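Long-range contact in alpha,alpha-trehalose-phosphate synthase (UDP-forming) (Burkholderia vietnamiensis, PDB 5TVG), which belongs to glycosyltransferase family 20 and has the two-domain GT-B architecture, with uridine-5'-diphosphate bound in the model: residues R18-R26 with R65-T74. Sequence-based numbering, arbitrary orientation. Where two conformers were deposited one is given.
Sequences RVAAGEDTR and RRDGNVTYAT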
loop_
_atom_site.group_PDB
_atom_site.type_symbol
_atom_site.label_atom_id
_atom_site.label_comp_id
_atom_site.label_asym_id
_atom_site.label_seq_id
_atom_site.Cartn_x
_atom_site.Cartn_y
_atom_site.Cartn_z
ATOM N N ARG A 18 8.782 -30.565 -12.419
ATOM C CA ARG A 18 9.094 -30.166 -13.790
ATOM C C ARG A 18 10.122 -31.130 -14.375
ATOM O O ARG A 18 11.172 -31.339 -13.759
ATOM C CB ARG A 18 9.634 -28.724 -13.811
ATOM C CG ARG A 18 8.603 -27.640 -13.379
ATOM C CD ARG A 18 9.203 -26.233 -13.388
ATOM N NE ARG A 18 8.239 -25.189 -13.022
ATOM C CZ ARG A 18 7.416 -24.615 -13.894
ATOM N NH1 ARG A 18 7.454 -24.989 -15.166
ATOM N NH2 ARG A 18 6.559 -23.668 -13.508
ATOM N N VAL A 19 9.841 -31.688 -15.553
ATOM C CA VAL A 19 10.758 -32.591 -16.234
ATOM C C VAL A 19 11.511 -31.797 -17.290
ATOM O O VAL A 19 10.892 -31.179 -18.163
ATOM C CB VAL A 19 10.011 -33.780 -16.855
ATOM C CG1 VAL A 19 10.977 -34.661 -17.668
ATOM C CG2 VAL A 19 9.317 -34.601 -15.767
ATOM N N ALA A 20 12.845 -31.813 -17.217
ATOM C CA ALA A 20 13.649 -31.056 -18.174
ATOM C C ALA A 20 13.415 -31.533 -19.609
ATOM O O ALA A 20 13.203 -32.722 -19.870
ATOM C CB ALA A 20 15.136 -31.166 -17.825
ATOM N N ALA A 21 13.471 -30.591 -20.548
ATOM C CA ALA A 21 13.290 -30.897 -21.958
ATOM C C ALA A 21 14.162 -29.962 -22.785
ATOM O O ALA A 21 14.387 -28.805 -22.410
ATOM C CB ALA A 21 11.817 -30.773 -22.377
ATOM N N GLY A 22 14.661 -30.487 -23.909
ATOM C CA GLY A 22 15.404 -29.658 -24.855
ATOM C C GLY A 22 16.716 -29.154 -24.280
ATOM O O GLY A 22 17.536 -29.923 -23.758
ATOM N N GLU A 23 16.910 -27.835 -24.363
ATOM C CA GLU A 23 18.148 -27.222 -23.890
ATOM C C GLU A 23 18.455 -27.581 -22.435
ATOM O O GLU A 23 19.629 -27.658 -22.051
ATOM C CB GLU A 23 18.071 -25.702 -24.059
ATOM N N ASP A 24 17.425 -27.824 -21.619
ATOM C CA ASP A 24 17.615 -28.027 -20.185
ATOM C C ASP A 24 18.087 -29.433 -19.818
ATOM O O ASP A 24 18.341 -29.686 -18.634
ATOM C CB ASP A 24 16.320 -27.705 -19.434
ATOM C CG ASP A 24 15.876 -26.274 -19.637
ATOM O OD1 ASP A 24 16.746 -25.409 -19.890
ATOM O OD2 ASP A 24 14.655 -26.014 -19.555
ATOM N N THR A 25 18.203 -30.348 -20.784
ATOM C CA THR A 25 18.855 -31.631 -20.532
ATOM C C THR A 25 20.380 -31.505 -20.534
ATOM O O THR A 25 21.067 -32.369 -19.973
ATOM C CB THR A 25 18.388 -32.671 -21.573
ATOM O OG1 THR A 25 16.963 -32.819 -21.506
ATOM C CG2 THR A 25 19.018 -34.036 -21.323
ATOM N N ARG A 26 20.912 -30.430 -21.124
ATOM C CA ARG A 26 22.354 -30.227 -21.207
ATOM C C ARG A 26 22.968 -30.135 -19.808
ATOM O O ARG A 26 22.345 -29.587 -18.891
ATOM C CB ARG A 26 22.656 -28.948 -21.996
ATOM N N ARG A 65 8.731 -39.862 -24.502
ATOM C CA ARG A 65 9.841 -39.524 -25.389
ATOM C C ARG A 65 11.113 -40.201 -24.888
ATOM O O ARG A 65 11.379 -40.216 -23.684
ATOM C CB ARG A 65 10.045 -37.991 -25.452
ATOM C CG ARG A 65 11.491 -37.543 -25.675
ATOM C CD ARG A 65 11.655 -36.020 -25.776
ATOM N NE ARG A 65 11.619 -35.332 -24.484
ATOM C CZ ARG A 65 12.695 -34.877 -23.832
ATOM N NH1 ARG A 65 13.913 -35.041 -24.342
ATOM N NH2 ARG A 65 12.558 -34.249 -22.662
ATOM N N ARG A 66 11.870 -40.797 -25.815
ATOM C CA ARG A 66 13.101 -41.536 -25.530
ATOM C C ARG A 66 14.311 -40.768 -26.052
ATOM O O ARG A 66 14.356 -40.414 -27.235
ATOM C CB ARG A 66 13.062 -42.923 -26.158
ATOM N N ASP A 67 15.263 -40.478 -25.167
ATOM C CA ASP A 67 16.532 -39.840 -25.523
ATOM C C ASP A 67 17.621 -40.882 -25.280
ATOM O O ASP A 67 18.149 -41.012 -24.174
ATOM C CB ASP A 67 16.775 -38.562 -24.718
ATOM C CG ASP A 67 18.133 -37.941 -24.997
ATOM O OD1 ASP A 67 18.789 -38.328 -25.987
ATOM O OD2 ASP A 67 18.546 -37.060 -24.219
ATOM N N GLY A 68 17.911 -41.670 -26.305
ATOM C CA GLY A 68 18.869 -42.731 -26.131
ATOM C C GLY A 68 18.356 -43.777 -25.169
ATOM O O GLY A 68 17.393 -44.487 -25.455
ATOM N N ASN A 69 18.972 -43.836 -23.993
ATOM C CA ASN A 69 18.660 -44.851 -23.001
ATOM C C ASN A 69 17.575 -44.423 -22.024
ATOM O O ASN A 69 16.946 -45.280 -21.388
ATOM C CB ASN A 69 19.918 -45.182 -22.196
ATOM C CG ASN A 69 19.864 -46.555 -21.629
ATOM O OD1 ASN A 69 19.195 -47.424 -22.202
ATOM N ND2 ASN A 69 20.530 -46.774 -20.490
ATOM N N VAL A 70 17.320 -43.145 -21.938
ATOM C CA VAL A 70 16.445 -42.554 -20.940
ATOM C C VAL A 70 15.075 -42.278 -21.525
ATOM O O VAL A 70 14.953 -41.834 -22.674
ATOM C CB VAL A 70 17.091 -41.265 -20.409
ATOM C CG1 VAL A 70 16.232 -40.612 -19.331
ATOM C CG2 VAL A 70 18.476 -41.606 -19.893
ATOM N N THR A 71 14.041 -42.539 -20.734
ATOM C CA THR A 71 12.668 -42.240 -21.113
ATOM C C THR A 71 12.123 -41.060 -20.303
ATOM O O THR A 71 12.351 -40.963 -19.093
ATOM C CB THR A 71 11.790 -43.470 -20.912
ATOM O OG1 THR A 71 12.299 -44.534 -21.719
ATOM C CG2 THR A 71 10.367 -43.181 -21.311
ATOM N N TYR A 72 11.438 -40.141 -20.982
ATOM C CA TYR A 72 10.771 -39.011 -20.344
ATOM C C TYR A 72 9.267 -39.210 -20.513
ATOM O O TYR A 72 8.767 -39.231 -21.641
ATOM C CB TYR A 72 11.222 -37.685 -20.959
ATOM C CG TYR A 72 12.715 -37.419 -20.880
ATOM C CD1 TYR A 72 13.595 -37.962 -21.809
ATOM C CD2 TYR A 72 13.240 -36.603 -19.888
ATOM C CE1 TYR A 72 14.963 -37.709 -21.739
ATOM C CE2 TYR A 72 14.601 -36.347 -19.809
ATOM C CZ TYR A 72 15.460 -36.895 -20.729
ATOM O OH TYR A 72 16.817 -36.631 -20.633
ATOM N N ALA A 73 8.545 -39.347 -19.403
ATOM C CA ALA A 73 7.103 -39.575 -19.449
ATOM C C ALA A 73 6.428 -38.388 -18.775
ATOM O O ALA A 73 6.545 -38.230 -17.555
ATOM C CB ALA A 73 6.733 -40.899 -18.779
ATOM N N THR A 74 5.754 -37.529 -19.568
ATOM C CA THR A 74 5.220 -36.272 -19.044
ATOM C C THR A 74 3.724 -36.100 -19.288
ATOM O O THR A 74 3.129 -36.677 -20.211
ATOM C CB THR A 74 5.956 -35.036 -19.611
ATOM O OG1 THR A 74 5.819 -35.004 -21.032
ATOM C CG2 THR A 74 7.449 -35.060 -19.235
#
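With CG1 anti to its backbone N (chi1 175°), Val19 sets that methyl at the edge of the Tyr72 ring, 3.7 Å from CD2; Tyr72 already points at the loop, and with CG anti to its carbonyl carbon (chi1 -58°) its ring turns the CD2 edge to Val19 and carries OH on to Thr25. The branched valine serves two side chains on the same face of the strand, Tyr72 and Thr74, its CB 3.7 Å from Thr74 CG2. Farther along, the Thr25 methyl CG2 meets Tyr72 OH at 3.5 Å, while Thr25 OG1 is buried with no partner in the model. This loop, following strand 12-16, runs past the edge hairpin (strands 63-67 and 70-77) of the mixed sheet in the N-terminal Rossmann-like domain of the GT-B fold; in the hairpin a type II' turn from Asp67 to Val70 joins the strands, with Gly68 taking the positive phi that this turn needs. Arg65 and Tyr72 form a hydrogen-bonded antiparallel pair, and Tyr72 CD1 stands 3.7 Å above the guanidinium plane. Bent at chi3 (78°), the long Arg65 chain lays its guanidinium across the ring, and NH2, near the rim, gives Ala20 O a weak, strongly bent hydrogen bond (3.2 Å). Small Ala21 lets NH2 come within 3.6 Å of its CB.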